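PDB 1L8W: VlsE1 from Borreliella burgdorferi, which is a variable surface lipoprotein of the Lyme disease spirochaete whose antigenic switching probably helps it evade the host immune response. Local coordinates for residues 230-236 with 246-250; 276-281 with 308-313. One frame throughout, in Å; residues are numbered along the deposited sequence.

In the fold
VlsE1 is a mainly helical, single-chain protein, and the two contacts illustrate how a short loop closure and a helix crossing can be built side by side in such a fold. They come in series along the chain: interaction 1 closes the loop between helix 220-230 and helix 247-252, and only afterwards does interaction 2 pack helix 269-281 across the long helix 294-333. Their centres lie about 15 Å apart. Interaction 2 is deeply placed, about 4 Å from the centre of the chain, and interaction 1 lies farther out, at about 13 Å. Leu278, on segment 276-281 but turned away from 308-313, packs on Ile248 and so ties the loop closure to the helical core.

Interaction 1 (230-236 with 246-250); sequences AADAAEQ and NPIAA
Asn246 ND2 donates to Glu235 O across the contact, while OD1 of the same amide accepts from the helix that follows. Asn246 is the N-cap of helix 247-252: OD1 accepts the backbone N of Ala249 at 2.6 Å, with the donor tilted 33° from the carbonyl plane. The bond from ND2 to Glu235 O is 2.8 Å long and fairly straight, 157° at the hydrogen. That oxygen lies in the plane of the amide, whereas ND2 stands well above the carbonyl plane of Glu235. With chi1 at 63°, CG sits between the backbone N and the carbonyl carbon, which places the amide over the start of the helix, where OD1 can meet Ala249 N and ND2 points out to Glu235 O. The two bonds hold the amide against rotation, and Ala233 CB lies beside it, 3.8 Å from ND2.

The loop leaves helix 220-230 through a type I beta turn from Ala230 to Ala233, and apolar groups close its base. Ala230 CB meets Pro247 CG at 3.4 Å, a tight pair, and also touches CG1 of Ile248. Ile248 extends its CD1 toward the backbone of Ala230, while its CG2 branch lies 3.6 Å from Gln236 O. Lys157 and Ala160 touch Ile248, and Gln271 and Ala274 pack on Pro247, so the start of helix 247-252 lies between loop 230-236 and helices 153-170 and 269-281. On the outer side, Glu235 folds back at chi2, and its OE2 takes the backbone N of Ala234 from above the carboxylate plane at 2.9 Å.

Interaction 2 (276-281 with 308-313); sequences IALRGM and AVRKVL
The axes of segments 276-281 and 308-313 cross almost at right angles, at -99°, and approach to 8.8 Å, and the crossing rests on a pair of alanine methyls. Ala277 CB and Ala308 CB touch at 3.6 Å, and the CA atoms of these residues are 4.8 Å apart, which lets the backbones come close without a large side chain between them. On one flank, Ile276 lays its CG2 branch against Ala308 CB at 3.8 Å. Val312 also faces Ala277, though the placing of its CG1 is doubtful. This is a steep helix-helix packing of a largely helical fold, in which helix 269-281 ends against the middle of the long helix 294-333; no hydrogen bond links the two segments. Met281, present as selenomethionine, supplies the longest arm. With chi1 at -62°, its CG lies anti to the carbonyl carbon and comes 3.8 Å from Val309 CG2; beyond it the chain is extended and then bends at chi3, directing the methyl end toward Leu313, where its exact fit is doubtful. Helix 59-80 closes this end, with Val62 on Met281 and Tyr65 and Phe66 on Leu313, while Val215 of helix 205-216 covers both Ile276 and Ala308.

Interaction 1 (230-236 with 246-250)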
ATOM      1  N   ALA A 230       3.837  -0.492  10.455  1.00 24.20           N
ATOM      2  CA  ALA A 230       5.111  -0.893   9.891  1.00 24.58           C
ATOM      3  C   ALA A 230       6.064   0.294   9.766  1.00 25.25           C
ATOM      4  O   ALA A 230       7.241   0.178  10.088  1.00 24.02           O
ATOM      5  CB  ALA A 230       4.890  -1.529   8.538  1.00 22.31           C
ATOM      6  N   ALA A 231       5.548   1.426   9.300  1.00 26.25           N
ATOM      7  CA  ALA A 231       6.357   2.629   9.119  1.00 28.81           C
ATOM      8  C   ALA A 231       7.024   3.073  10.415  1.00 30.57           C
ATOM      9  O   ALA A 231       8.012   3.806  10.394  1.00 29.61           O
ATOM     10  CB  ALA A 231       5.492   3.764   8.565  1.00 28.32           C
ATOM     11  N   ASP A 232       6.481   2.627  11.543  1.00 32.39           N
ATOM     12  CA  ASP A 232       7.027   2.991  12.842  1.00 32.58           C
ATOM     13  C   ASP A 232       8.036   1.979  13.377  1.00 32.90           C
ATOM     14  O   ASP A 232       8.684   2.224  14.389  1.00 33.98           O
ATOM     15  CB  ASP A 232       5.890   3.198  13.843  1.00 33.76           C
ATOM     16  CG  ASP A 232       5.147   4.503  13.614  1.00 37.59           C
ATOM     17  OD1 ASP A 232       5.741   5.568  13.882  1.00 37.07           O
ATOM     18  OD2 ASP A 232       3.981   4.473  13.151  1.00 41.24           O
ATOM     19  N   ALA A 233       8.177   0.848  12.694  1.00 32.68           N
ATOM     20  CA  ALA A 233       9.131  -0.173  13.114  1.00 33.03           C
ATOM     21  C   ALA A 233      10.545   0.396  13.022  1.00 32.94           C
ATOM     22  O   ALA A 233      10.768   1.438  12.405  1.00 33.11           O
ATOM     23  CB  ALA A 233       9.006  -1.413  12.226  1.00 30.40           C
ATOM     24  N   ALA A 234      11.502  -0.289  13.633  1.00 34.35           N
ATOM     25  CA  ALA A 234      12.883   0.168  13.611  1.00 36.72           C
ATOM     26  C   ALA A 234      13.705  -0.640  12.623  1.00 38.40           C
ATOM     27  O   ALA A 234      14.675  -0.133  12.054  1.00 40.74           O
ATOM     28  CB  ALA A 234      13.485   0.060  15.001  1.00 37.68           C
ATOM     29  N   GLU A 235      13.310  -1.893  12.419  1.00 39.66           N
ATOM     30  CA  GLU A 235      14.009  -2.790  11.506  1.00 41.70           C
ATOM     31  C   GLU A 235      13.321  -2.776  10.144  1.00 43.20           C
ATOM     32  O   GLU A 235      12.694  -3.762   9.744  1.00 44.62           O
ATOM     33  CB  GLU A 235      14.006  -4.217  12.066  1.00 44.89           C
ATOM     34  CG  GLU A 235      13.766  -4.306  13.576  1.00 49.44           C
ATOM     35  CD  GLU A 235      12.314  -4.022  13.965  1.00 51.32           C
ATOM     36  OE1 GLU A 235      11.433  -4.836  13.613  1.00 53.12           O
ATOM     37  OE2 GLU A 235      12.052  -2.987  14.616  1.00 51.98           O
ATOM     38  N   GLN A 236      13.459  -1.662   9.427  1.00 41.60           N
ATOM     39  CA  GLN A 236      12.827  -1.511   8.126  1.00 39.45           C
ATOM     40  C   GLN A 236      13.639  -1.910   6.910  1.00 39.81           C
ATOM     41  O   GLN A 236      13.235  -1.620   5.785  1.00 41.22           O
ATOM     42  CB  GLN A 236      12.341  -0.076   7.939  1.00 37.52           C
ATOM     43  CG  GLN A 236      11.282   0.325   8.935  1.00 31.99           C
ATOM     44  CD  GLN A 236      10.597   1.612   8.564  1.00 29.32           C
ATOM     45  OE1 GLN A 236       9.905   2.215   9.386  1.00 26.53           O
ATOM     46  NE2 GLN A 236      10.775   2.041   7.317  1.00 28.19           N
ATOM     47  N   ASN A 246       8.115  -7.297   9.782  1.00 26.23           N
ATOM     48  CA  ASN A 246       7.143  -6.256   9.471  1.00 24.85           C
ATOM     49  C   ASN A 246       6.939  -6.213   7.956  1.00 23.66           C
ATOM     50  O   ASN A 246       7.822  -6.608   7.198  1.00 25.28           O
ATOM     51  CB  ASN A 246       7.619  -4.900  10.015  1.00 26.20           C
ATOM     52  CG  ASN A 246       8.912  -4.424   9.367  1.00 28.37           C
ATOM     53  OD1 ASN A 246       8.928  -4.031   8.200  1.00 27.21           O
ATOM     54  ND2 ASN A 246      10.002  -4.456  10.125  1.00 27.16           N
ATOM     55  N   PRO A 247       5.769  -5.744   7.489  1.00 22.70           N
ATOM     56  CA  PRO A 247       5.548  -5.703   6.038  1.00 20.53           C
ATOM     57  C   PRO A 247       6.553  -4.888   5.195  1.00 20.67           C
ATOM     58  O   PRO A 247       6.775  -5.204   4.017  1.00 18.69           O
ATOM     59  CB  PRO A 247       4.098  -5.211   5.917  1.00 18.50           C
ATOM     60  CG  PRO A 247       3.843  -4.488   7.186  1.00 19.24           C
ATOM     61  CD  PRO A 247       4.580  -5.283   8.227  1.00 21.36           C
ATOM     62  N   ILE A 248       7.162  -3.859   5.787  1.00 19.07           N
ATOM     63  CA  ILE A 248       8.153  -3.048   5.074  1.00 20.40           C
ATOM     64  C   ILE A 248       9.416  -3.877   4.804  1.00 20.09           C
ATOM     65  O   ILE A 248       9.938  -3.887   3.688  1.00 24.26           O
ATOM     66  CB  ILE A 248       8.520  -1.765   5.878  1.00 21.91           C
ATOM     67  CG1 ILE A 248       7.320  -0.811   5.901  1.00 19.88           C
ATOM     68  CG2 ILE A 248       9.739  -1.069   5.266  1.00 16.84           C
ATOM     69  CD1 ILE A 248       7.565   0.463   6.675  1.00 18.28           C
ATOM     70  N   ALA A 249       9.889  -4.591   5.816  1.00 19.27           N
ATOM     71  CA  ALA A 249      11.075  -5.426   5.670  1.00 19.03           C
ATOM     72  C   ALA A 249      10.823  -6.577   4.697  1.00 19.74           C
ATOM     73  O   ALA A 249      11.731  -7.013   3.971  1.00 20.85           O
ATOM     74  CB  ALA A 249      11.485  -5.980   7.025  1.00 18.74           C
ATOM     75  N   ALA A 250       9.588  -7.073   4.689  1.00 18.61           N
ATOM     76  CA  ALA A 250       9.216  -8.180   3.811  1.00 17.11           C
ATOM     77  C   ALA A 250       9.088  -7.712   2.371  1.00 15.26           C
ATOM     78  O   ALA A 250       9.522  -8.411   1.455  1.00 18.22           O
ATOM     79  CB  ALA A 250       7.893  -8.825   4.286  1.00 12.96           C
TER

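Interaction 2 (276-281 with 308-313)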
ATOM      1  N   ILE A 276       2.446  -7.236   0.401  1.00 17.42           N
ATOM      2  CA  ILE A 276       2.030  -7.367  -0.978  1.00 16.51           C
ATOM      3  C   ILE A 276       1.708  -6.014  -1.605  1.00 16.27           C
ATOM      4  O   ILE A 276       2.222  -5.695  -2.677  1.00 17.36           O
ATOM      5  CB  ILE A 276       0.804  -8.315  -1.079  1.00 15.63           C
ATOM      6  CG1 ILE A 276       1.258  -9.756  -0.798  1.00 17.46           C
ATOM      7  CG2 ILE A 276       0.146  -8.196  -2.436  1.00 14.50           C
ATOM      8  CD1 ILE A 276       0.170 -10.818  -0.903  1.00 13.12           C
ATOM      9  N   ALA A 277       0.883  -5.213  -0.940  1.00 16.14           N
ATOM     10  CA  ALA A 277       0.512  -3.906  -1.489  1.00 17.19           C
ATOM     11  C   ALA A 277       1.711  -2.969  -1.609  1.00 18.17           C
ATOM     12  O   ALA A 277       1.830  -2.239  -2.596  1.00 17.30           O
ATOM     13  CB  ALA A 277      -0.578  -3.257  -0.641  1.00 18.57           C
ATOM     14  N   LEU A 278       2.592  -2.991  -0.614  1.00 14.70           N
ATOM     15  CA  LEU A 278       3.781  -2.144  -0.641  1.00 16.55           C
ATOM     16  C   LEU A 278       4.715  -2.548  -1.777  1.00 18.45           C
ATOM     17  O   LEU A 278       5.259  -1.691  -2.475  1.00 20.48           O
ATOM     18  CB  LEU A 278       4.540  -2.233   0.681  1.00 13.69           C
ATOM     19  CG  LEU A 278       4.071  -1.321   1.816  1.00 17.24           C
ATOM     20  CD1 LEU A 278       4.684  -1.779   3.122  1.00 14.22           C
ATOM     21  CD2 LEU A 278       4.453   0.126   1.509  1.00 12.18           C
ATOM     22  N   ARG A 279       4.891  -3.854  -1.961  1.00 16.09           N
ATOM     23  CA  ARG A 279       5.767  -4.367  -3.002  1.00 16.13           C
ATOM     24  C   ARG A 279       5.223  -4.003  -4.377  1.00 17.93           C
ATOM     25  O   ARG A 279       5.969  -3.564  -5.251  1.00 14.44           O
ATOM     26  CB  ARG A 279       5.892  -5.879  -2.867  1.00 15.36           C
ATOM     27  CG  ARG A 279       6.733  -6.540  -3.928  1.00 13.97           C
ATOM     28  CD  ARG A 279       8.035  -6.989  -3.334  1.00 20.36           C
ATOM     29  NE  ARG A 279       8.554  -8.162  -4.003  1.00 17.24           N
ATOM     30  CZ  ARG A 279       9.732  -8.710  -3.733  1.00 19.41           C
ATOM     31  NH1 ARG A 279      10.521  -8.178  -2.807  1.00 18.82           N
ATOM     32  NH2 ARG A 279      10.104  -9.808  -4.370  1.00 17.02           N
ATOM     33  N   GLY A 280       3.915  -4.187  -4.550  1.00 19.08           N
ATOM     34  CA  GLY A 280       3.275  -3.861  -5.810  1.00 18.32           C
ATOM     35  C   GLY A 280       3.322  -2.381  -6.174  1.00 19.90           C
ATOM     36  O   GLY A 280       3.373  -2.039  -7.354  1.00 21.14           O
HETATM   37  N   MSE A 281       3.307  -1.500  -5.176  1.00 19.92           N
HETATM   38  CA  MSE A 281       3.347  -0.064  -5.436  1.00 20.54           C
HETATM   39  C   MSE A 281       4.765   0.473  -5.624  1.00 19.39           C
HETATM   40  O   MSE A 281       4.970   1.452  -6.346  1.00 18.46           O
HETATM   41  CB  MSE A 281       2.716   0.728  -4.280  1.00 20.81           C
HETATM   42  CG  MSE A 281       1.257   0.471  -3.993  1.00 27.62           C
HETATM   43 SE   MSE A 281       0.632   1.603  -2.511  1.00 35.37          SE
HETATM   44  CE  MSE A 281      -0.254   2.955  -3.505  1.00 35.08           C
ATOM     45  N   ALA A 308      -4.737  -5.651  -3.571  1.00 15.33           N
ATOM     46  CA  ALA A 308      -4.095  -5.092  -2.382  1.00 13.09           C
ATOM     47  C   ALA A 308      -3.933  -3.577  -2.532  1.00 14.92           C
ATOM     48  O   ALA A 308      -4.254  -2.812  -1.621  1.00 10.72           O
ATOM     49  CB  ALA A 308      -2.731  -5.738  -2.155  1.00 13.04           C
ATOM     50  N   VAL A 309      -3.427  -3.138  -3.677  1.00 15.83           N
ATOM     51  CA  VAL A 309      -3.251  -1.707  -3.864  1.00 19.08           C
ATOM     52  C   VAL A 309      -4.587  -0.962  -3.985  1.00 17.59           C
ATOM     53  O   VAL A 309      -4.769   0.089  -3.372  1.00 18.57           O
ATOM     54  CB  VAL A 309      -2.355  -1.401  -5.076  1.00 19.15           C
ATOM     55  CG1 VAL A 309      -2.865  -2.135  -6.297  1.00 23.45           C
ATOM     56  CG2 VAL A 309      -2.323   0.099  -5.318  1.00 16.75           C
ATOM     57  N   ARG A 310      -5.530  -1.501  -4.750  1.00 17.67           N
ATOM     58  CA  ARG A 310      -6.827  -0.848  -4.878  1.00 14.19           C
ATOM     59  C   ARG A 310      -7.495  -0.702  -3.509  1.00 16.26           C
ATOM     60  O   ARG A 310      -8.167   0.297  -3.252  1.00 16.29           O
ATOM     61  CB  ARG A 310      -7.749  -1.633  -5.815  1.00 15.58           C
ATOM     62  CG  ARG A 310      -7.421  -1.520  -7.299  1.00 14.90           C
ATOM     63  CD  ARG A 310      -8.557  -2.062  -8.153  1.00 10.48           C
ATOM     64  NE  ARG A 310      -8.715  -3.509  -8.021  1.00 20.54           N
ATOM     65  CZ  ARG A 310      -8.307  -4.396  -8.925  1.00 16.15           C
ATOM     66  NH1 ARG A 310      -7.718  -3.994 -10.043  1.00 18.02           N
ATOM     67  NH2 ARG A 310      -8.490  -5.686  -8.712  1.00 15.85           N
ATOM     68  N   LYS A 311      -7.323  -1.695  -2.632  1.00 15.31           N
ATOM     69  CA  LYS A 311      -7.921  -1.630  -1.297  1.00 12.96           C
ATOM     70  C   LYS A 311      -7.259  -0.548  -0.438  1.00 15.22           C
ATOM     71  O   LYS A 311      -7.941   0.215   0.254  1.00 15.88           O
ATOM     72  CB  LYS A 311      -7.817  -2.983  -0.568  1.00 11.68           C
ATOM     73  CG  LYS A 311      -8.812  -4.040  -1.024  1.00 12.18           C
ATOM     74  CD  LYS A 311      -8.800  -5.269  -0.090  1.00  9.34           C
ATOM     75  CE  LYS A 311      -9.939  -6.228  -0.452  1.00  8.89           C
ATOM     76  NZ  LYS A 311     -10.024  -7.382   0.482  1.00  6.30           N
ATOM     77  N   VAL A 312      -5.933  -0.487  -0.466  1.00 15.45           N
ATOM     78  CA  VAL A 312      -5.221   0.519   0.321  1.00 17.62           C
ATOM     79  C   VAL A 312      -5.503   1.963  -0.136  1.00 15.46           C
ATOM     80  O   VAL A 312      -5.801   2.834   0.687  1.00 18.62           O
ATOM     81  CB  VAL A 312      -3.702   0.241   0.311  1.00 14.93           C
ATOM     82  CG1 VAL A 312      -3.279  -0.156  -1.065  1.00 24.22           C
ATOM     83  CG2 VAL A 312      -2.932   1.474   0.739  1.00 20.65           C
ATOM     84  N   LEU A 313      -5.444   2.210  -1.439  1.00 13.13           N
ATOM     85  CA  LEU A 313      -5.693   3.553  -1.976  1.00 12.80           C
ATOM     86  C   LEU A 313      -7.145   3.987  -1.803  1.00 12.90           C
ATOM     87  O   LEU A 313      -7.432   5.163  -1.608  1.00 12.65           O
ATOM     88  CB  LEU A 313      -5.333   3.608  -3.461  1.00 14.16           C
ATOM     89  CG  LEU A 313      -3.876   3.362  -3.837  1.00 14.93           C
ATOM     90  CD1 LEU A 313      -3.695   3.596  -5.330  1.00 17.83           C
ATOM     91  CD2 LEU A 313      -2.993   4.302  -3.048  1.00 16.41           C
TER